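Local coordinates for Sam-dependent methyltransferases (Streptomyces davawensis, PDB 4D7K), which catalyses the two S-adenosyl-methionine-dependent N-methylations that convert 8-amino-8-demethylriboflavin into the antibiotic roseoflavin, at residues A75-P80 / E85-G90; K35-D40 / S100-T105; T106-P111 / A115-L120; A158-G163 / R189-A194. One frame throughout, in Å; residues are numbered along the deposited sequence.

Interaction 1 (A75-P80 / E85-G90)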
loop_
_atom_site.group_PDB
_atom_site.type_symbol
_atom_site.label_atom_id
_atom_site.label_comp_id
_atom_site.label_asym_id
_atom_site.label_seq_id
_atom_site.Cartn_x
_atom_site.Cartn_y
_atom_site.Cartn_z
ATOM N N ALA A 75 0.984 10.939 -11.056
ATOM C CA ALA A 75 1.281 10.017 -12.147
ATOM C C ALA A 75 0.878 10.627 -13.493
ATOM O O ALA A 75 1.554 10.431 -14.503
ATOM C CB ALA A 75 0.582 8.693 -11.925
ATOM N N LEU A 76 -0.227 11.364 -13.494
ATOM C CA LEU A 76 -0.674 12.103 -14.672
ATOM C C LEU A 76 -0.741 13.595 -14.349
ATOM O O LEU A 76 -0.501 13.998 -13.212
ATOM C CB LEU A 76 -2.044 11.613 -15.145
ATOM C CG LEU A 76 -2.303 10.129 -15.445
ATOM C CD1 LEU A 76 -3.763 9.933 -15.796
ATOM C CD2 LEU A 76 -1.439 9.626 -16.578
ATOM N N ARG A 77 -1.065 14.403 -15.355
ATOM C CA ARG A 77 -1.334 15.829 -15.166
ATOM C C ARG A 77 -2.691 16.190 -15.749
ATOM O O ARG A 77 -3.028 15.764 -16.852
ATOM C CB ARG A 77 -0.261 16.699 -15.829
ATOM C CG ARG A 77 1.068 16.740 -15.119
ATOM C CD ARG A 77 1.926 17.863 -15.683
ATOM N NE ARG A 77 2.198 17.690 -17.108
ATOM C CZ ARG A 77 3.317 17.161 -17.588
ATOM N NH1 ARG A 77 4.268 16.764 -16.755
ATOM N NH2 ARG A 77 3.492 17.042 -18.899
ATOM N N GLU A 78 -3.468 16.976 -15.017
ATOM C CA GLU A 78 -4.709 17.505 -15.559
ATOM C C GLU A 78 -4.379 18.611 -16.554
ATOM O O GLU A 78 -3.473 19.406 -16.323
ATOM C CB GLU A 78 -5.615 18.027 -14.449
ATOM C CG GLU A 78 -6.189 16.941 -13.568
ATOM C CD GLU A 78 -7.252 17.464 -12.628
ATOM O OE1 GLU A 78 -8.366 17.772 -13.102
ATOM O OE2 GLU A 78 -6.971 17.565 -11.415
ATOM N N VAL A 79 -5.115 18.652 -17.658
ATOM C CA VAL A 79 -4.819 19.556 -18.761
ATOM C C VAL A 79 -6.120 20.150 -19.309
ATOM O O VAL A 79 -7.107 19.428 -19.458
ATOM C CB VAL A 79 -4.034 18.810 -19.875
ATOM C CG1 VAL A 79 -4.274 19.418 -21.252
ATOM C CG2 VAL A 79 -2.552 18.769 -19.535
ATOM N N PRO A 80 -6.126 21.470 -19.591
ATOM C CA PRO A 80 -7.300 22.226 -20.052
ATOM C C PRO A 80 -8.156 21.506 -21.093
ATOM O O PRO A 80 -7.629 20.792 -21.950
ATOM C CB PRO A 80 -6.685 23.505 -20.654
ATOM C CG PRO A 80 -5.182 23.339 -20.557
ATOM C CD PRO A 80 -4.956 22.350 -19.460
ATOM N N GLU A 85 -2.466 14.175 -19.391
ATOM C CA GLU A 85 -1.232 13.784 -20.051
ATOM C C GLU A 85 -0.279 13.183 -19.030
ATOM O O GLU A 85 -0.567 13.174 -17.837
ATOM C CB GLU A 85 -0.588 14.972 -20.771
ATOM C CG GLU A 85 -0.025 16.060 -19.875
ATOM C CD GLU A 85 0.591 17.195 -20.683
ATOM O OE1 GLU A 85 0.247 17.310 -21.879
ATOM O OE2 GLU A 85 1.415 17.963 -20.136
ATOM N N LEU A 86 0.854 12.679 -19.505
ATOM C CA LEU A 86 1.802 11.969 -18.655
ATOM C C LEU A 86 2.647 12.878 -17.770
ATOM O O LEU A 86 3.299 13.796 -18.257
ATOM C CB LEU A 86 2.735 11.119 -19.520
ATOM C CG LEU A 86 2.160 9.826 -20.098
ATOM C CD1 LEU A 86 3.163 9.190 -21.043
ATOM C CD2 LEU A 86 1.782 8.860 -18.978
ATOM N N ALA A 87 2.639 12.604 -16.469
ATOM C CA ALA A 87 3.650 13.146 -15.563
ATOM C C ALA A 87 4.827 12.162 -15.565
ATOM O O ALA A 87 4.670 11.035 -16.036
ATOM C CB ALA A 87 3.075 13.334 -14.153
ATOM N N PRO A 88 6.005 12.574 -15.060
ATOM C CA PRO A 88 7.169 11.671 -15.071
ATOM C C PRO A 88 6.929 10.264 -14.497
ATOM O O PRO A 88 7.425 9.293 -15.067
ATOM C CB PRO A 88 8.191 12.424 -14.215
ATOM C CG PRO A 88 7.874 13.866 -14.468
ATOM C CD PRO A 88 6.370 13.928 -14.596
ATOM N N MET A 89 6.187 10.149 -13.399
ATOM C CA MET A 89 5.983 8.849 -12.768
ATOM C C MET A 89 5.106 7.935 -13.632
ATOM O O MET A 89 5.343 6.728 -13.716
ATOM C CB MET A 89 5.367 9.030 -11.375
ATOM C CG MET A 89 5.536 7.834 -10.456
ATOM S SD MET A 89 4.994 8.142 -8.756
ATOM C CE MET A 89 3.219 8.177 -8.983
ATOM N N GLY A 90 4.097 8.510 -14.280
ATOM C CA GLY A 90 3.246 7.750 -15.181
ATOM C C GLY A 90 3.993 7.258 -16.409
ATOM O O GLY A 90 3.680 6.200 -16.967
#

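Interaction 2 (K35-D40 / S100-T105)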
loop_
_atom_site.group_PDB
_atom_site.type_symbol
_atom_site.label_atom_id
_atom_site.label_comp_id
_atom_site.label_asym_id
_atom_site.label_seq_id
_atom_site.Cartn_x
_atom_site.Cartn_y
_atom_site.Cartn_z
ATOM N N LYS A 35 -3.259 -1.168 -15.907
ATOM C CA LYS A 35 -4.042 -2.254 -16.507
ATOM C C LYS A 35 -4.914 -1.750 -17.654
ATOM O O LYS A 35 -5.218 -2.490 -18.582
ATOM C CB LYS A 35 -4.922 -2.946 -15.460
ATOM C CG LYS A 35 -4.158 -3.635 -14.333
ATOM C CD LYS A 35 -3.219 -4.714 -14.844
ATOM C CE LYS A 35 -3.990 -5.892 -15.413
ATOM N NZ LYS A 35 -3.065 -7.005 -15.749
ATOM N N LEU A 36 -5.314 -0.487 -17.584
ATOM C CA LEU A 36 -6.123 0.100 -18.636
ATOM C C LEU A 36 -5.241 0.628 -19.764
ATOM O O LEU A 36 -5.741 1.159 -20.754
ATOM C CB LEU A 36 -6.997 1.217 -18.073
ATOM C CG LEU A 36 -8.183 0.736 -17.242
ATOM C CD1 LEU A 36 -8.775 1.895 -16.469
ATOM C CD2 LEU A 36 -9.226 0.115 -18.154
ATOM N N HIS A 37 -3.928 0.476 -19.596
ATOM C CA HIS A 37 -2.937 0.928 -20.572
ATOM C C HIS A 37 -3.070 2.416 -20.883
ATOM O O HIS A 37 -2.738 2.870 -21.980
ATOM C CB HIS A 37 -3.035 0.094 -21.855
ATOM C CG HIS A 37 -2.542 -1.311 -21.688
ATOM N ND1 HIS A 37 -3.390 -2.386 -21.553
ATOM C CD2 HIS A 37 -1.284 -1.805 -21.597
ATOM C CE1 HIS A 37 -2.675 -3.491 -21.408
ATOM N NE2 HIS A 37 -1.398 -3.165 -21.428
ATOM N N LEU A 38 -3.549 3.168 -19.900
ATOM C CA LEU A 38 -3.629 4.621 -20.000
ATOM C C LEU A 38 -2.277 5.297 -20.265
ATOM O O LEU A 38 -2.226 6.247 -21.046
ATOM C CB LEU A 38 -4.262 5.200 -18.733
ATOM C CG LEU A 38 -5.745 4.862 -18.592
ATOM C CD1 LEU A 38 -6.299 5.320 -17.257
ATOM C CD2 LEU A 38 -6.530 5.482 -19.728
ATOM N N PRO A 39 -1.180 4.824 -19.629
ATOM C CA PRO A 39 0.084 5.490 -19.964
ATOM C C PRO A 39 0.450 5.340 -21.431
ATOM O O PRO A 39 0.948 6.284 -22.042
ATOM C CB PRO A 39 1.109 4.767 -19.089
ATOM C CG PRO A 39 0.320 4.186 -17.972
ATOM C CD PRO A 39 -0.985 3.800 -18.587
ATOM N N ASP A 40 0.198 4.155 -21.981
ATOM C CA ASP A 40 0.513 3.866 -23.370
ATOM C C ASP A 40 -0.413 4.639 -24.316
ATOM O O ASP A 40 0.003 5.088 -25.389
ATOM C CB ASP A 40 0.417 2.357 -23.620
ATOM C CG ASP A 40 1.253 1.549 -22.631
ATOM O OD1 ASP A 40 2.448 1.317 -22.906
ATOM O OD2 ASP A 40 0.719 1.153 -21.573
ATOM N N SER A 100 11.442 1.110 -17.598
ATOM C CA SER A 100 10.069 0.842 -17.176
ATOM C C SER A 100 9.980 0.216 -15.793
ATOM O O SER A 100 10.879 -0.502 -15.370
ATOM C CB SER A 100 9.374 -0.075 -18.188
ATOM O OG SER A 100 8.216 -0.670 -17.622
ATOM N N MET A 101 8.884 0.501 -15.096
ATOM C CA MET A 101 8.626 -0.065 -13.778
ATOM C C MET A 101 7.175 -0.529 -13.687
ATOM O O MET A 101 6.593 -0.577 -12.606
ATOM C CB MET A 101 8.944 0.960 -12.681
ATOM C CG MET A 101 10.444 1.242 -12.556
ATOM S SD MET A 101 10.892 2.512 -11.359
ATOM C CE MET A 101 10.590 1.647 -9.819
ATOM N N ARG A 102 6.600 -0.864 -14.838
ATOM C CA ARG A 102 5.211 -1.295 -14.917
ATOM C C ARG A 102 5.049 -2.667 -14.290
ATOM O O ARG A 102 4.004 -2.979 -13.718
ATOM C CB ARG A 102 4.731 -1.322 -16.374
ATOM C CG ARG A 102 3.248 -1.610 -16.539
ATOM C CD ARG A 102 2.851 -1.752 -18.003
ATOM N NE ARG A 102 1.416 -1.991 -18.138
ATOM C CZ ARG A 102 0.832 -3.171 -17.941
ATOM N NH1 ARG A 102 1.558 -4.233 -17.605
ATOM N NH2 ARG A 102 -0.482 -3.290 -18.082
ATOM N N GLY A 103 6.093 -3.482 -14.405
ATOM C CA GLY A 103 6.060 -4.844 -13.906
ATOM C C GLY A 103 5.798 -4.945 -12.416
ATOM O O GLY A 103 4.874 -5.633 -11.984
ATOM N N MET A 104 6.603 -4.248 -11.622
ATOM C CA MET A 104 6.465 -4.310 -10.172
ATOM C C MET A 104 5.180 -3.629 -9.696
ATOM O O MET A 104 4.631 -3.980 -8.653
ATOM C CB MET A 104 7.676 -3.674 -9.488
ATOM C CG MET A 104 7.682 -2.158 -9.521
ATOM S SD MET A 104 8.934 -1.444 -8.440
ATOM C CE MET A 104 10.434 -2.048 -9.212
ATOM N N THR A 105 4.694 -2.666 -10.472
ATOM C CA THR A 105 3.533 -1.883 -10.070
ATOM C C THR A 105 2.233 -2.653 -10.327
ATOM O O THR A 105 1.242 -2.450 -9.628
ATOM C CB THR A 105 3.523 -0.516 -10.797
ATOM O OG1 THR A 105 4.766 0.152 -10.551
ATOM C CG2 THR A 105 2.395 0.367 -10.301
HETATM O O HOH W 1 -1.901 -5.583 -18.302
HETATM O O HOH W 2 0.795 0.831 -19.022
#

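Interaction 3 (T106-P111 / A115-L120)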
loop_
_atom_site.group_PDB
_atom_site.type_symbol
_atom_site.label_atom_id
_atom_site.label_comp_id
_atom_site.label_asym_id
_atom_site.label_seq_id
_atom_site.Cartn_x
_atom_site.Cartn_y
_atom_site.Cartn_z
ATOM N N THR A 106 2.245 -3.556 -11.305
ATOM C CA THR A 106 1.060 -4.354 -11.612
ATOM C C THR A 106 1.042 -5.729 -10.934
ATOM O O THR A 106 -0.012 -6.176 -10.485
ATOM C CB THR A 106 0.902 -4.575 -13.131
ATOM O OG1 THR A 106 2.109 -5.131 -13.669
ATOM C CG2 THR A 106 0.593 -3.261 -13.831
ATOM N N PHE A 107 2.193 -6.395 -10.864
ATOM C CA PHE A 107 2.228 -7.778 -10.380
ATOM C C PHE A 107 1.732 -7.931 -8.947
ATOM O O PHE A 107 0.902 -8.795 -8.661
ATOM C CB PHE A 107 3.638 -8.365 -10.471
ATOM C CG PHE A 107 3.754 -9.734 -9.849
ATOM C CD1 PHE A 107 3.252 -10.848 -10.497
ATOM C CD2 PHE A 107 4.341 -9.902 -8.603
ATOM C CE1 PHE A 107 3.343 -12.107 -9.920
ATOM C CE2 PHE A 107 4.433 -11.158 -8.022
ATOM C CZ PHE A 107 3.934 -12.260 -8.682
ATOM N N PHE A 108 2.244 -7.093 -8.049
ATOM C CA PHE A 108 1.948 -7.222 -6.624
ATOM C C PHE A 108 0.547 -6.739 -6.261
ATOM O O PHE A 108 0.162 -6.758 -5.091
ATOM C CB PHE A 108 3.000 -6.471 -5.800
ATOM C CG PHE A 108 4.371 -7.064 -5.913
ATOM C CD1 PHE A 108 4.737 -8.144 -5.126
ATOM C CD2 PHE A 108 5.275 -6.576 -6.838
ATOM C CE1 PHE A 108 5.989 -8.711 -5.242
ATOM C CE2 PHE A 108 6.530 -7.138 -6.962
ATOM C CZ PHE A 108 6.889 -8.207 -6.161
ATOM N N ALA A 109 -0.216 -6.314 -7.262
ATOM C CA ALA A 109 -1.579 -5.854 -7.030
ATOM C C ALA A 109 -2.567 -6.688 -7.822
ATOM O O ALA A 109 -3.763 -6.409 -7.825
ATOM C CB ALA A 109 -1.716 -4.385 -7.384
ATOM N N GLU A 110 -2.062 -7.712 -8.502
ATOM C CA GLU A 110 -2.934 -8.658 -9.176
ATOM C C GLU A 110 -3.750 -9.401 -8.123
ATOM O O GLU A 110 -3.241 -9.689 -7.039
ATOM C CB GLU A 110 -2.126 -9.633 -10.036
ATOM C CG GLU A 110 -1.437 -9.001 -11.246
ATOM C CD GLU A 110 -2.407 -8.611 -12.347
ATOM O OE1 GLU A 110 -3.618 -8.878 -12.209
ATOM O OE2 GLU A 110 -1.958 -8.038 -13.361
ATOM N N PRO A 111 -5.024 -9.696 -8.432
ATOM C CA PRO A 111 -5.946 -10.340 -7.487
ATOM C C PRO A 111 -5.390 -11.628 -6.881
ATOM O O PRO A 111 -5.464 -11.802 -5.665
ATOM C CB PRO A 111 -7.187 -10.632 -8.345
ATOM C CG PRO A 111 -6.727 -10.506 -9.770
ATOM C CD PRO A 111 -5.665 -9.456 -9.735
ATOM N N ALA A 115 -4.328 -11.529 -3.020
ATOM C CA ALA A 115 -5.012 -12.464 -2.132
ATOM C C ALA A 115 -4.028 -13.276 -1.290
ATOM O O ALA A 115 -4.361 -13.726 -0.195
ATOM C CB ALA A 115 -5.899 -13.388 -2.932
ATOM N N ALA A 116 -2.818 -13.461 -1.811
ATOM C CA ALA A 116 -1.778 -14.182 -1.086
ATOM C C ALA A 116 -1.248 -13.353 0.079
ATOM O O ALA A 116 -1.107 -13.858 1.194
ATOM C CB ALA A 116 -0.647 -14.561 -2.026
ATOM N N TYR A 117 -0.957 -12.080 -0.179
ATOM C CA TYR A 117 -0.510 -11.173 0.876
ATOM C C TYR A 117 -1.587 -10.994 1.951
ATOM O O TYR A 117 -1.283 -10.667 3.097
ATOM C CB TYR A 117 -0.100 -9.820 0.280
ATOM C CG TYR A 117 1.250 -9.874 -0.404
ATOM C CD1 TYR A 117 1.381 -10.411 -1.679
ATOM C CD2 TYR A 117 2.393 -9.418 0.236
ATOM C CE1 TYR A 117 2.611 -10.483 -2.299
ATOM C CE2 TYR A 117 3.626 -9.483 -0.377
ATOM C CZ TYR A 117 3.729 -10.016 -1.645
ATOM O OH TYR A 117 4.957 -10.085 -2.259
ATOM N N GLY A 118 -2.843 -11.227 1.583
ATOM C CA GLY A 118 -3.932 -11.191 2.540
ATOM C C GLY A 118 -3.934 -12.398 3.460
ATOM O O GLY A 118 -4.272 -12.289 4.642
ATOM N N ASP A 119 -3.545 -13.552 2.919
ATOM C CA ASP A 119 -3.508 -14.802 3.679
ATOM C C ASP A 119 -2.227 -14.955 4.498
ATOM O O ASP A 119 -1.842 -16.066 4.866
ATOM C CB ASP A 119 -3.656 -15.997 2.740
ATOM C CG ASP A 119 -4.982 -16.706 2.905
ATOM O OD1 ASP A 119 -5.593 -16.586 3.990
ATOM O OD2 ASP A 119 -5.410 -17.390 1.952
ATOM N N LEU A 120 -1.579 -13.830 4.782
ATOM C CA LEU A 120 -0.321 -13.819 5.519
ATOM C C LEU A 120 -0.488 -14.388 6.927
ATOM O O LEU A 120 0.431 -14.998 7.476
ATOM C CB LEU A 120 0.228 -12.395 5.579
ATOM C CG LEU A 120 1.532 -12.162 6.336
ATOM C CD1 LEU A 120 2.658 -12.932 5.684
ATOM C CD2 LEU A 120 1.844 -10.677 6.383
#

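Interaction 4 (A158-G163 / R189-A194)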
loop_
_atom_site.group_PDB
_atom_site.type_symbol
_atom_site.label_atom_id
_atom_site.label_comp_id
_atom_site.label_asym_id
_atom_site.label_seq_id
_atom_site.Cartn_x
_atom_site.Cartn_y
_atom_site.Cartn_z
ATOM N N ALA A 158 9.075 -7.323 -13.429
ATOM C CA ALA A 158 9.339 -6.933 -12.049
ATOM C C ALA A 158 10.754 -7.327 -11.616
ATOM O O ALA A 158 11.469 -6.517 -11.025
ATOM C CB ALA A 158 8.316 -7.552 -11.122
ATOM N N MET A 159 11.152 -8.561 -11.927
ATOM C CA MET A 159 12.481 -9.071 -11.574
ATOM C C MET A 159 13.599 -8.327 -12.300
ATOM O O MET A 159 14.683 -8.127 -11.749
ATOM C CB MET A 159 12.588 -10.569 -11.880
ATOM C CG MET A 159 11.707 -11.454 -11.021
ATOM S SD MET A 159 12.062 -11.243 -9.266
ATOM C CE MET A 159 10.553 -10.459 -8.704
ATOM N N VAL A 160 13.344 -7.937 -13.546
ATOM C CA VAL A 160 14.306 -7.132 -14.297
ATOM C C VAL A 160 14.427 -5.752 -13.659
ATOM O O VAL A 160 15.526 -5.213 -13.525
ATOM C CB VAL A 160 13.901 -6.990 -15.783
ATOM C CG1 VAL A 160 14.763 -5.938 -16.491
ATOM C CG2 VAL A 160 13.991 -8.339 -16.492
ATOM N N GLU A 161 13.288 -5.199 -13.242
ATOM C CA GLU A 161 13.235 -3.866 -12.647
ATOM C C GLU A 161 13.972 -3.800 -11.304
ATOM O O GLU A 161 14.723 -2.855 -11.052
ATOM C CB GLU A 161 11.777 -3.426 -12.481
ATOM C CG GLU A 161 11.069 -3.221 -13.815
ATOM C CD GLU A 161 9.559 -3.335 -13.720
ATOM O OE1 GLU A 161 9.040 -3.471 -12.593
ATOM O OE2 GLU A 161 8.890 -3.282 -14.777
ATOM N N PHE A 162 13.756 -4.796 -10.448
ATOM C CA PHE A 162 14.460 -4.872 -9.171
ATOM C C PHE A 162 15.967 -5.016 -9.385
ATOM O O PHE A 162 16.763 -4.469 -8.628
ATOM C CB PHE A 162 13.934 -6.037 -8.329
ATOM C CG PHE A 162 12.555 -5.811 -7.770
ATOM C CD1 PHE A 162 12.217 -4.606 -7.179
ATOM C CD2 PHE A 162 11.597 -6.806 -7.840
ATOM C CE1 PHE A 162 10.947 -4.401 -6.665
ATOM C CE2 PHE A 162 10.328 -6.606 -7.329
ATOM C CZ PHE A 162 10.005 -5.402 -6.742
ATOM N N GLY A 163 16.349 -5.752 -10.421
ATOM C CA GLY A 163 17.750 -5.892 -10.767
ATOM C C GLY A 163 18.367 -4.573 -11.196
ATOM O O GLY A 163 19.508 -4.271 -10.855
ATOM N N ARG A 189 19.684 -13.875 -18.281
ATOM C CA ARG A 189 20.008 -13.347 -19.603
ATOM C C ARG A 189 21.356 -12.626 -19.613
ATOM O O ARG A 189 21.867 -12.272 -20.675
ATOM C CB ARG A 189 18.902 -12.405 -20.089
ATOM C CG ARG A 189 18.724 -11.157 -19.245
ATOM C CD ARG A 189 17.716 -10.205 -19.874
ATOM N NE ARG A 189 17.859 -8.847 -19.354
ATOM C CZ ARG A 189 17.188 -7.795 -19.808
ATOM N NH1 ARG A 189 16.315 -7.936 -20.795
ATOM N NH2 ARG A 189 17.387 -6.598 -19.273
ATOM N N GLY A 190 21.925 -12.407 -18.431
ATOM C CA GLY A 190 23.251 -11.822 -18.323
ATOM C C GLY A 190 23.278 -10.400 -17.796
ATOM O O GLY A 190 24.282 -9.703 -17.941
ATOM N N GLN A 191 22.182 -9.981 -17.170
ATOM C CA GLN A 191 22.021 -8.612 -16.685
ATOM C C GLN A 191 23.114 -8.205 -15.699
ATOM O O GLN A 191 23.803 -7.204 -15.901
ATOM C CB GLN A 191 20.644 -8.452 -16.036
ATOM C CG GLN A 191 20.260 -7.026 -15.670
ATOM C CD GLN A 191 18.880 -6.944 -15.034
ATOM O OE1 GLN A 191 18.426 -7.888 -14.390
ATOM N NE2 GLN A 191 18.206 -5.819 -15.222
ATOM N N PHE A 192 23.270 -8.986 -14.635
ATOM C CA PHE A 192 24.292 -8.706 -13.632
ATOM C C PHE A 192 25.696 -8.761 -14.224
ATOM O O PHE A 192 26.499 -7.849 -14.031
ATOM C CB PHE A 192 24.191 -9.690 -12.465
ATOM C CG PHE A 192 25.294 -9.543 -11.456
ATOM C CD1 PHE A 192 25.297 -8.479 -10.571
ATOM C CD2 PHE A 192 26.325 -10.462 -11.396
ATOM C CE1 PHE A 192 26.310 -8.336 -9.642
ATOM C CE2 PHE A 192 27.342 -10.324 -10.468
ATOM C CZ PHE A 192 27.333 -9.260 -9.591
ATOM N N LEU A 193 25.981 -9.846 -14.939
ATOM C CA LEU A 193 27.274 -10.039 -15.588
ATOM C C LEU A 193 27.630 -8.868 -16.498
ATOM O O LEU A 193 28.786 -8.440 -16.545
ATOM C CB LEU A 193 27.269 -11.342 -16.389
ATOM C CG LEU A 193 28.585 -11.788 -17.018
ATOM C CD1 LEU A 193 29.633 -11.991 -15.941
ATOM C CD2 LEU A 193 28.379 -13.066 -17.820
ATOM N N ALA A 194 26.631 -8.349 -17.211
ATOM C CA ALA A 194 26.824 -7.198 -18.093
ATOM C C ALA A 194 27.219 -5.949 -17.310
ATOM O O ALA A 194 28.089 -5.188 -17.737
ATOM C CB ALA A 194 25.566 -6.930 -18.902
#

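Interaction 1 (A75-P80 / E85-G90)
R77 lays its guanidinium over the carbonyl of L86 and, at its edge, against the carboxylate of E85, the cross-strand partner on the same side of the hairpin. The salt bridge is short: R77 NH2 lies 2.6 Å from E85 OE2, and the oxygen sits in the guanidinium plane. R77 NE reaches the same OE2 through a weak bond of 3.1 Å, making this a two-to-one grip on one oxygen. The two planes stand 77° apart, and the arginine meets OE2 from above the carboxylate plane. A bend at chi3 (-60°) turns the arginine across the neighbouring strand, bringing L86 O to a face of the guanidinium without a hydrogen bond. V79 CG2 packs 3.7 Å from E85 CD, crossing the acid's side chain at about a right angle.

The backbone sets this up. R77 and E85 are an antiparallel hydrogen-bonded pair, R77 N to E85 O at 2.8 Å and E85 N to R77 O at 3.0 Å. Further along, A87 N bonds to A75 O at 3.1 Å where the second strand leads into helix 88-91. At this end A75 CB touches M89 CE at 4.0 Å, and L30 of helix 13-35 lies against both residues. In a dimerisation domain of the helix-turn-helix class, such a hairpin is consistent with the wing of a winged helix. E78 carries a salt bridge to K296 of the second subunit. With NH2 firmly and NE weakly bonded to one oxygen, the negative charge of E85 is probably drawn toward OE2.

Interaction 2 (K35-D40 / S100-T105)
The imidazole of H37 and the guanidinium of R102 run almost parallel, their planes 8° apart, while the two side chains cross at about a right angle. The approach is oblique: R102 NH2 comes within 3.5 Å of H37 NE2, at an angle too poor for a hydrogen bond. D40 OD2 lies at the edge of the imidazole, in its plane. At the edge of the guanidinium, also in plane, sit two waters. Water 1 accepts from R102 NH2 at 2.7 Å and from K35 NZ at 3.1 Å; water 2 accepts from R102 NE at 3.0 Å and donates to D40 OD2 at 2.6 Å.

R102 reaches this far because its chain is fully extended from a CG anti to the backbone N (chi1 -174°), and its NH2 also bonds directly to A34 O at the end of helix 13-35. H37 closes that helix in a Schellman motif with positive phi (56°) and is at once the N-cap position of helix 38-41, a tight corner between two helices of the dimerisation domain. On the other side, S100 OG accepts from R102 N at 3.2 Å in an ST turn that leads into helix 102-107. K35 NZ is held mainly by salt bridges to E150, E110 and E154. These acids probably offset the like charges of K35 and R102, whose NZ and NH2 stand 5.1 Å apart.

Interaction 3 (T106-P111 / A115-L120)
P111 O accepts a hydrogen bond from A115 N at 2.9 Å, the four-residue backbone bond of the first turn of helix 111-118. A115 CB rests 3.2 Å from the same P111 O. The side-chain contact forms farther along and links the region of helix 102-107 to helix 111-118: F108, in the segment 106-111, meets Y117. Here the phenol oxygen meets a ring edge: Y117 OH lies near the plane of the F108 ring, 3.4 Å from F108 CE1, and F108 CD1 stands 4.1 Å from Y117 CZ. The side chains cross obliquely. In Y117, CG lies beside the backbone N (chi1 -76°), and from there the ring brings its hydroxyl to the F108 edge. F107 CD2 sits 3.7 Å above the centre of the F108 ring.

The aromatic pair lies at the homodimer interface: K25 of the second subunit makes a cation-pi contact with F108, and F28 of that subunit meets the ring of Y117. Within the chain, Y117 OH is hydrogen-bonded to D301 OD1 of helix 293-305. The nearby carboxylate would make the phenol oxygen richer in electrons, so its approach to the weakly positive C-H edge of F108 is probably mildly attractive.

Interaction 4 (A158-G163 / R189-A194)
Q191 and V160 form the close part of this contact, whereas R189 brushes the same valine more loosely. Q191 NE2 donates to V160 O at 3.2 Å along a nearly straight line, 165° at the hydrogen. The oxygen lies close to the plane of the glutamine amide, and the donor comes in well off the line of the carbonyl bond. The same nitrogen packs 3.7 Å from V160 CG1. A fully stretched chain, its CG swung opposite the backbone N (chi1 -171°), carries the amide of Q191 to helix 149-165, where it reaches the backbone carbonyl of V160. G163 CA comes 4.2 Å from Q191 OE1, where the absence of a side chain leaves the amide oxygen room to approach.

In a class I methyltransferase the stretch after the first strand of the Rossmann-like sheet, here strand 181-185, is the glycine-rich loop of the cofactor site. G190, at the N-cap position of helix 191-199, ends that loop with a phi of 109°, and its carbonyl takes the first helical bond from A194 N. The Q191 amide is the hydrogen-bonded link between helix 149-165 and this loop-helix junction.

The whole contact lies at the surface, and its looser part has no polar bond: R189, extended from CG to NE, touches V160 CG1 with its NH2 at 3.9 Å, crossing at about a right angle. Its side chain also rests on S216 and F220 of helix 214-223.

Interaction 2 is the hub from which the others can be traced. It meets interaction 1, centres 14 Å apart, where G90 O packs 3.6 Å from P39 CB. A salt bridge of 2.8 Å from K35 NZ to E110 OE2 ties it to interaction 3, which shares helix 102-107. E161 joins it to interaction 4, with E161 OE1 2.7 Å from M104 N in a probable hydrogen bond. Interactions 3 and 4 touch through F108 and F162. Interaction 1 lies in the dimerisation domain and interaction 4 in the methyltransferase domain, nearest the predicted cofactor site: the R189 side chain is about 8 Å from that of D209, predicted to bind S-adenosyl-methionine.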